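Local coordinates for single-stranded DNA-binding protein (Thermus thermophilus, PDB 2CWA), which binds single-stranded DNA and is expected to recruit partner proteins during DNA replication, recombination and repair, at residues G12-R17 with L30-A35; R57-Q62 with Q98-F103. All coordinates share one frame; numbering follows the deposited sequence.

Contact 1 (G12-R17 with L30-A35); sequences GALATR and LDLTLA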
loop_
_atom_site.group_PDB
_atom_site.type_symbol
_atom_site.label_atom_id
_atom_site.label_comp_id
_atom_site.label_asym_id
_atom_site.label_seq_id
_atom_site.Cartn_x
_atom_site.Cartn_y
_atom_site.Cartn_z
ATOM N N GLY A 12 -10.092 0.138 -6.510
ATOM C CA GLY A 12 -11.022 0.462 -5.442
ATOM C C GLY A 12 -11.905 1.620 -5.851
ATOM O O GLY A 12 -11.826 2.101 -6.980
ATOM N N ALA A 13 -12.753 2.065 -4.933
ATOM C CA ALA A 13 -13.649 3.177 -5.204
ATOM C C ALA A 13 -13.069 4.433 -4.570
ATOM O O ALA A 13 -12.394 4.357 -3.555
ATOM C CB ALA A 13 -15.034 2.886 -4.619
ATOM N N LEU A 14 -13.315 5.589 -5.175
ATOM C CA LEU A 14 -12.812 6.828 -4.597
ATOM C C LEU A 14 -13.681 7.127 -3.380
ATOM O O LEU A 14 -14.886 7.340 -3.516
ATOM C CB LEU A 14 -12.913 7.972 -5.600
ATOM C CG LEU A 14 -12.032 7.812 -6.842
ATOM C CD1 LEU A 14 -12.145 9.057 -7.697
ATOM C CD2 LEU A 14 -10.593 7.570 -6.417
ATOM N N ALA A 15 -13.066 7.121 -2.202
ATOM C CA ALA A 15 -13.781 7.371 -0.952
ATOM C C ALA A 15 -14.401 8.763 -0.899
ATOM O O ALA A 15 -15.466 8.962 -0.303
ATOM C CB ALA A 15 -12.840 7.174 0.224
ATOM N N THR A 16 -13.723 9.722 -1.524
ATOM C CA THR A 16 -14.181 11.107 -1.574
ATOM C C THR A 16 -13.733 11.724 -2.892
ATOM O O THR A 16 -12.892 11.162 -3.596
ATOM C CB THR A 16 -13.562 11.950 -0.449
ATOM O OG1 THR A 16 -12.134 11.911 -0.561
ATOM C CG2 THR A 16 -13.978 11.422 0.913
ATOM N N ARG A 17 -14.300 12.877 -3.226
ATOM C CA ARG A 17 -13.914 13.566 -4.447
ATOM C C ARG A 17 -12.436 13.928 -4.260
ATOM O O ARG A 17 -12.043 14.435 -3.210
ATOM C CB ARG A 17 -14.767 14.825 -4.638
ATOM C CG ARG A 17 -14.671 15.431 -6.030
ATOM C CD ARG A 17 -15.711 16.526 -6.233
ATOM N NE ARG A 17 -15.653 17.082 -7.583
ATOM C CZ ARG A 17 -15.886 16.383 -8.689
ATOM N NH1 ARG A 17 -16.198 15.097 -8.608
ATOM N NH2 ARG A 17 -15.797 16.965 -9.879
ATOM N N LEU A 30 -2.454 15.417 -7.741
ATOM C CA LEU A 30 -3.797 14.920 -7.501
ATOM C C LEU A 30 -3.757 13.830 -6.445
ATOM O O LEU A 30 -3.255 12.731 -6.692
ATOM C CB LEU A 30 -4.408 14.368 -8.788
ATOM C CG LEU A 30 -5.863 13.888 -8.693
ATOM C CD1 LEU A 30 -6.747 15.007 -8.169
ATOM C CD2 LEU A 30 -6.342 13.434 -10.058
ATOM N N ASP A 31 -4.265 14.144 -5.258
ATOM C CA ASP A 31 -4.297 13.169 -4.181
ATOM C C ASP A 31 -5.671 12.524 -4.166
ATOM O O ASP A 31 -6.695 13.213 -4.182
ATOM C CB ASP A 31 -4.003 13.831 -2.833
ATOM C CG ASP A 31 -2.542 14.205 -2.677
ATOM O OD1 ASP A 31 -1.676 13.391 -3.070
ATOM O OD2 ASP A 31 -2.256 15.304 -2.153
ATOM N N LEU A 32 -5.684 11.196 -4.161
ATOM C CA LEU A 32 -6.928 10.442 -4.158
ATOM C C LEU A 32 -6.916 9.446 -3.008
ATOM O O LEU A 32 -5.859 9.060 -2.518
ATOM C CB LEU A 32 -7.094 9.674 -5.480
ATOM C CG LEU A 32 -7.017 10.441 -6.803
ATOM C CD1 LEU A 32 -5.567 10.739 -7.137
ATOM C CD2 LEU A 32 -7.632 9.613 -7.911
ATOM N N THR A 33 -8.100 9.040 -2.571
ATOM C CA THR A 33 -8.203 8.064 -1.502
ATOM C C THR A 33 -8.983 6.903 -2.094
ATOM O O THR A 33 -10.142 7.060 -2.473
ATOM C CB THR A 33 -8.967 8.624 -0.279
ATOM O OG1 THR A 33 -8.275 9.770 0.233
ATOM C CG2 THR A 33 -9.052 7.575 0.824
ATOM N N LEU A 34 -8.325 5.753 -2.213
ATOM C CA LEU A 34 -8.969 4.563 -2.758
ATOM C C LEU A 34 -9.390 3.692 -1.598
ATOM O O LEU A 34 -8.635 3.507 -0.646
ATOM C CB LEU A 34 -8.018 3.773 -3.669
ATOM C CG LEU A 34 -7.939 4.231 -5.129
ATOM C CD1 LEU A 34 -7.383 5.650 -5.187
ATOM C CD2 LEU A 34 -7.052 3.266 -5.926
ATOM N N ALA A 35 -10.597 3.159 -1.687
ATOM C CA ALA A 35 -11.124 2.316 -0.630
ATOM C C ALA A 35 -11.631 1.001 -1.201
ATOM O O ALA A 35 -12.294 0.972 -2.241
ATOM C CB ALA A 35 -12.255 3.044 0.099
HETATM O O HOH W 1 -10.224 10.846 -3.310
#
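Ala13 and Ala35 form an antiparallel hydrogen-bonded pair, followed by the non-hydrogen-bonded pair of Leu14 with Leu34, and the two strand axes run at 138° to each other. This is the first hairpin of an OB fold, made by strands 5-22 and 28-39 of the barrel. Ala13 N gives its hydrogen to Ala35 O and Ala35 N returns one to Ala13 O, both at 2.9 Å. Beyond Leu14, Ala15 N still reaches Thr33 O at 2.9 Å.

The side chains divide between the two faces. Leu14 and Leu34 lie alongside one another and point the same way. In Leu14, with CG anti to the carbonyl carbon (chi1 -65°) and CD1 continuing the extended chain, it is the other branch, CD2, that comes between two further leucines, 3.9 Å from Leu34 CD1 and the same distance from Leu32 CD2. Leu70 and Val76 also pack on Leu14, so this methyl cluster belongs to the buried core of the barrel.

On the other face, small groups meet. Ala15 CB sits 3.9 Å from Thr33 CG2, the methyl branch that stands anti to its own backbone N, and 4.2 Å from Ala35 CB. Arg55 and Tyr53, on the next strand, touch Thr33 and Ala35 in turn. Between the bond of Ala15 with Thr33 and the point where Asp31 pairs with Asp19, a water bridges the backbones: it donates to Thr16 O at 2.7 Å and accepts from Thr33 N at 2.9 Å.

Contact 2 (R57-Q62 with Q98-F103); sequences RLLGRQ and QIRADF. With NO3 (nitrate ion), chain C.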
loop_
_atom_site.group_PDB
_atom_site.type_symbol
_atom_site.label_atom_id
_atom_site.label_comp_id
_atom_site.label_asym_id
_atom_site.label_seq_id
_atom_site.Cartn_x
_atom_site.Cartn_y
_atom_site.Cartn_z
ATOM N N ARG A 57 -1.053 9.359 -4.748
ATOM C CA ARG A 57 -0.736 10.640 -5.364
ATOM C C ARG A 57 -0.328 10.541 -6.826
ATOM O O ARG A 57 0.639 9.858 -7.169
ATOM C CB ARG A 57 0.378 11.338 -4.586
ATOM C CG ARG A 57 0.928 12.578 -5.280
ATOM C CD ARG A 57 1.814 13.381 -4.338
ATOM N NE ARG A 57 1.034 14.003 -3.274
ATOM C CZ ARG A 57 1.546 14.776 -2.322
ATOM N NH1 ARG A 57 2.851 15.026 -2.294
ATOM N NH2 ARG A 57 0.751 15.305 -1.401
ATOM N N LEU A 58 -1.085 11.224 -7.675
ATOM C CA LEU A 58 -0.805 11.287 -9.107
ATOM C C LEU A 58 -0.114 12.628 -9.343
ATOM O O LEU A 58 -0.421 13.602 -8.655
ATOM C CB LEU A 58 -2.099 11.257 -9.913
ATOM C CG LEU A 58 -2.659 9.922 -10.397
ATOM C CD1 LEU A 58 -3.970 10.173 -11.132
ATOM C CD2 LEU A 58 -1.657 9.249 -11.323
ATOM N N LEU A 59 0.808 12.681 -10.301
ATOM C CA LEU A 59 1.517 13.926 -10.605
ATOM C C LEU A 59 1.502 14.255 -12.096
ATOM O O LEU A 59 1.134 13.428 -12.933
ATOM C CB LEU A 59 2.982 13.847 -10.157
ATOM C CG LEU A 59 3.367 13.613 -8.699
ATOM C CD1 LEU A 59 4.890 13.566 -8.590
ATOM C CD2 LEU A 59 2.801 14.724 -7.825
ATOM N N GLY A 60 1.904 15.484 -12.412
ATOM C CA GLY A 60 2.002 15.928 -13.793
ATOM C C GLY A 60 0.866 15.661 -14.754
ATOM O O GLY A 60 -0.306 15.843 -14.425
ATOM N N ARG A 61 1.220 15.228 -15.960
ATOM C CA ARG A 61 0.224 14.978 -16.993
ATOM C C ARG A 61 -0.804 13.910 -16.639
ATOM O O ARG A 61 -1.960 14.014 -17.042
ATOM C CB ARG A 61 0.908 14.634 -18.325
ATOM C CG ARG A 61 1.810 13.422 -18.283
ATOM C CD ARG A 61 2.345 13.083 -19.676
ATOM N NE ARG A 61 3.155 11.865 -19.660
ATOM C CZ ARG A 61 2.691 10.661 -19.341
ATOM N NH1 ARG A 61 1.417 10.502 -19.013
ATOM N NH2 ARG A 61 3.505 9.616 -19.337
ATOM N N GLN A 62 -0.401 12.889 -15.888
ATOM C CA GLN A 62 -1.347 11.837 -15.516
ATOM C C GLN A 62 -2.347 12.360 -14.495
ATOM O O GLN A 62 -3.449 11.824 -14.366
ATOM C CB GLN A 62 -0.612 10.612 -14.963
ATOM C CG GLN A 62 0.077 9.796 -16.047
ATOM C CD GLN A 62 -0.909 9.212 -17.047
ATOM O OE1 GLN A 62 -0.615 9.111 -18.240
ATOM N NE2 GLN A 62 -2.080 8.816 -16.563
ATOM N N GLN A 98 4.802 6.706 1.019
ATOM C CA GLN A 98 3.618 7.098 0.270
ATOM C C GLN A 98 3.409 6.233 -0.958
ATOM O O GLN A 98 4.336 5.596 -1.453
ATOM C CB GLN A 98 3.709 8.571 -0.162
ATOM C CG GLN A 98 4.447 8.795 -1.481
ATOM C CD GLN A 98 4.455 10.253 -1.930
ATOM O OE1 GLN A 98 3.427 10.934 -1.904
ATOM N NE2 GLN A 98 5.618 10.733 -2.360
ATOM N N ILE A 99 2.175 6.223 -1.442
ATOM C CA ILE A 99 1.811 5.461 -2.620
ATOM C C ILE A 99 1.717 6.414 -3.800
ATOM O O ILE A 99 0.808 7.242 -3.888
ATOM C CB ILE A 99 0.450 4.761 -2.438
ATOM C CG1 ILE A 99 0.511 3.820 -1.237
ATOM C CG2 ILE A 99 0.083 3.996 -3.706
ATOM C CD1 ILE A 99 -0.855 3.319 -0.802
ATOM N N ARG A 100 2.672 6.287 -4.708
ATOM C CA ARG A 100 2.723 7.121 -5.895
ATOM C C ARG A 100 2.036 6.417 -7.056
ATOM O O ARG A 100 2.431 5.317 -7.440
ATOM C CB ARG A 100 4.183 7.398 -6.251
ATOM C CG ARG A 100 4.405 8.042 -7.606
ATOM C CD ARG A 100 4.047 9.523 -7.609
ATOM N NE ARG A 100 4.642 10.202 -8.755
ATOM C CZ ARG A 100 4.344 9.933 -10.020
ATOM N NH1 ARG A 100 3.452 8.997 -10.307
ATOM N NH2 ARG A 100 4.948 10.587 -11.002
ATOM N N ALA A 101 1.001 7.042 -7.607
ATOM C CA ALA A 101 0.301 6.463 -8.745
ATOM C C ALA A 101 0.963 6.950 -10.028
ATOM O O ALA A 101 1.058 8.151 -10.250
ATOM C CB ALA A 101 -1.148 6.883 -8.737
ATOM N N ASP A 102 1.431 6.031 -10.866
ATOM C CA ASP A 102 2.036 6.443 -12.125
ATOM C C ASP A 102 0.928 6.613 -13.154
ATOM O O ASP A 102 0.986 7.499 -14.008
ATOM C CB ASP A 102 3.054 5.405 -12.620
ATOM C CG ASP A 102 4.376 5.490 -11.879
ATOM O OD1 ASP A 102 4.790 6.619 -11.543
ATOM O OD2 ASP A 102 5.010 4.438 -11.637
ATOM N N PHE A 103 -0.095 5.771 -13.043
ATOM C CA PHE A 103 -1.225 5.786 -13.960
ATOM C C PHE A 103 -2.534 5.508 -13.227
ATOM O O PHE A 103 -2.556 4.777 -12.243
ATOM C CB PHE A 103 -1.065 4.686 -15.009
ATOM C CG PHE A 103 0.131 4.850 -15.899
ATOM C CD1 PHE A 103 0.091 5.719 -16.980
ATOM C CD2 PHE A 103 1.286 4.107 -15.672
ATOM C CE1 PHE A 103 1.190 5.847 -17.832
ATOM C CE2 PHE A 103 2.388 4.227 -16.514
ATOM C CZ PHE A 103 2.335 5.097 -17.597
HETATM N N NO3 C . 3.342 12.454 -15.066
HETATM O O1 NO3 C . 4.017 12.052 -14.146
HETATM O O2 NO3 C . 3.689 13.451 -15.691
HETATM O O3 NO3 C . 2.320 11.866 -15.370
HETATM O O HOH W 2 5.235 13.652 -4.235
HETATM O O HOH W 3 1.757 10.361 -11.787
#
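Leu59 lays its CB over one face of the Arg100 guanidinium, while Asp102 N sits in plane at that group's edge. The leucine crosses the arginine chain at about a right angle, with CD1 3.4 Å from Arg100 NE. Arg100 is bent at chi2 (75°), which turns it forward along its strand and across to Leu59. Asp102 OD1, 3.0 Å from Arg100 NH1, lies well out of the guanidinium plane, so that salt bridge is a matter of charge alone; Arg81 binds the other carboxylate oxygen.

Gln62 meets Phe103 obliquely, amide and ring planes 64° apart, its CD 3.6 Å from Phe103 CD1. A bend at chi2 turns this amide toward the ring and leaves OE1 to take a weak bond from Arg61 NH1. An alanine in place of Gln62 would probably leave Phe103 CD1 without this neighbour and Arg61 NH1 without that weak acceptor. A nitrate, probably from the crystallisation liquor, accepts from the backbone N of Arg61 and of Gln62. Arg57 spends its NE on Asp31.

Underneath, the backbones run parallel: Arg57 N donates to Ile99 O and Ala101 N to Arg57 O. Further on the strands part, and a water accepts from Leu59 N at 2.9 Å and donates to Ala101 O at 2.8 Å. On the buried side, Leu58 CD2 packs 3.5 Å from Ala101 CB. Asp102 and Phe103 then form a classic beta bulge opposite Glu79. Parallel pairing of the third and fifth strands closes the OB-fold barrel, and the helix that follows the third is a further mark of that fold.

In the fold
From the N terminus, strand 5-22 turns back into strand 28-39, and contact 1 closes that short hairpin before the chain goes on to strand 49-59. Contact 2 opens there and closes a longer excursion, through helix 60-64 and strand 75-85, when strand 96-107 returns beside strand 49-59. The two are therefore in series, neither nested nor crossed. They touch directly: the salt bridge between Asp31 and Arg57 joins them, together with a probable hydrogen bond from Leu58 N to Leu30 O. Strand 75-85 pairs with both 5-22 and 96-107, completing the circuit of the first of the chain's two OB domains.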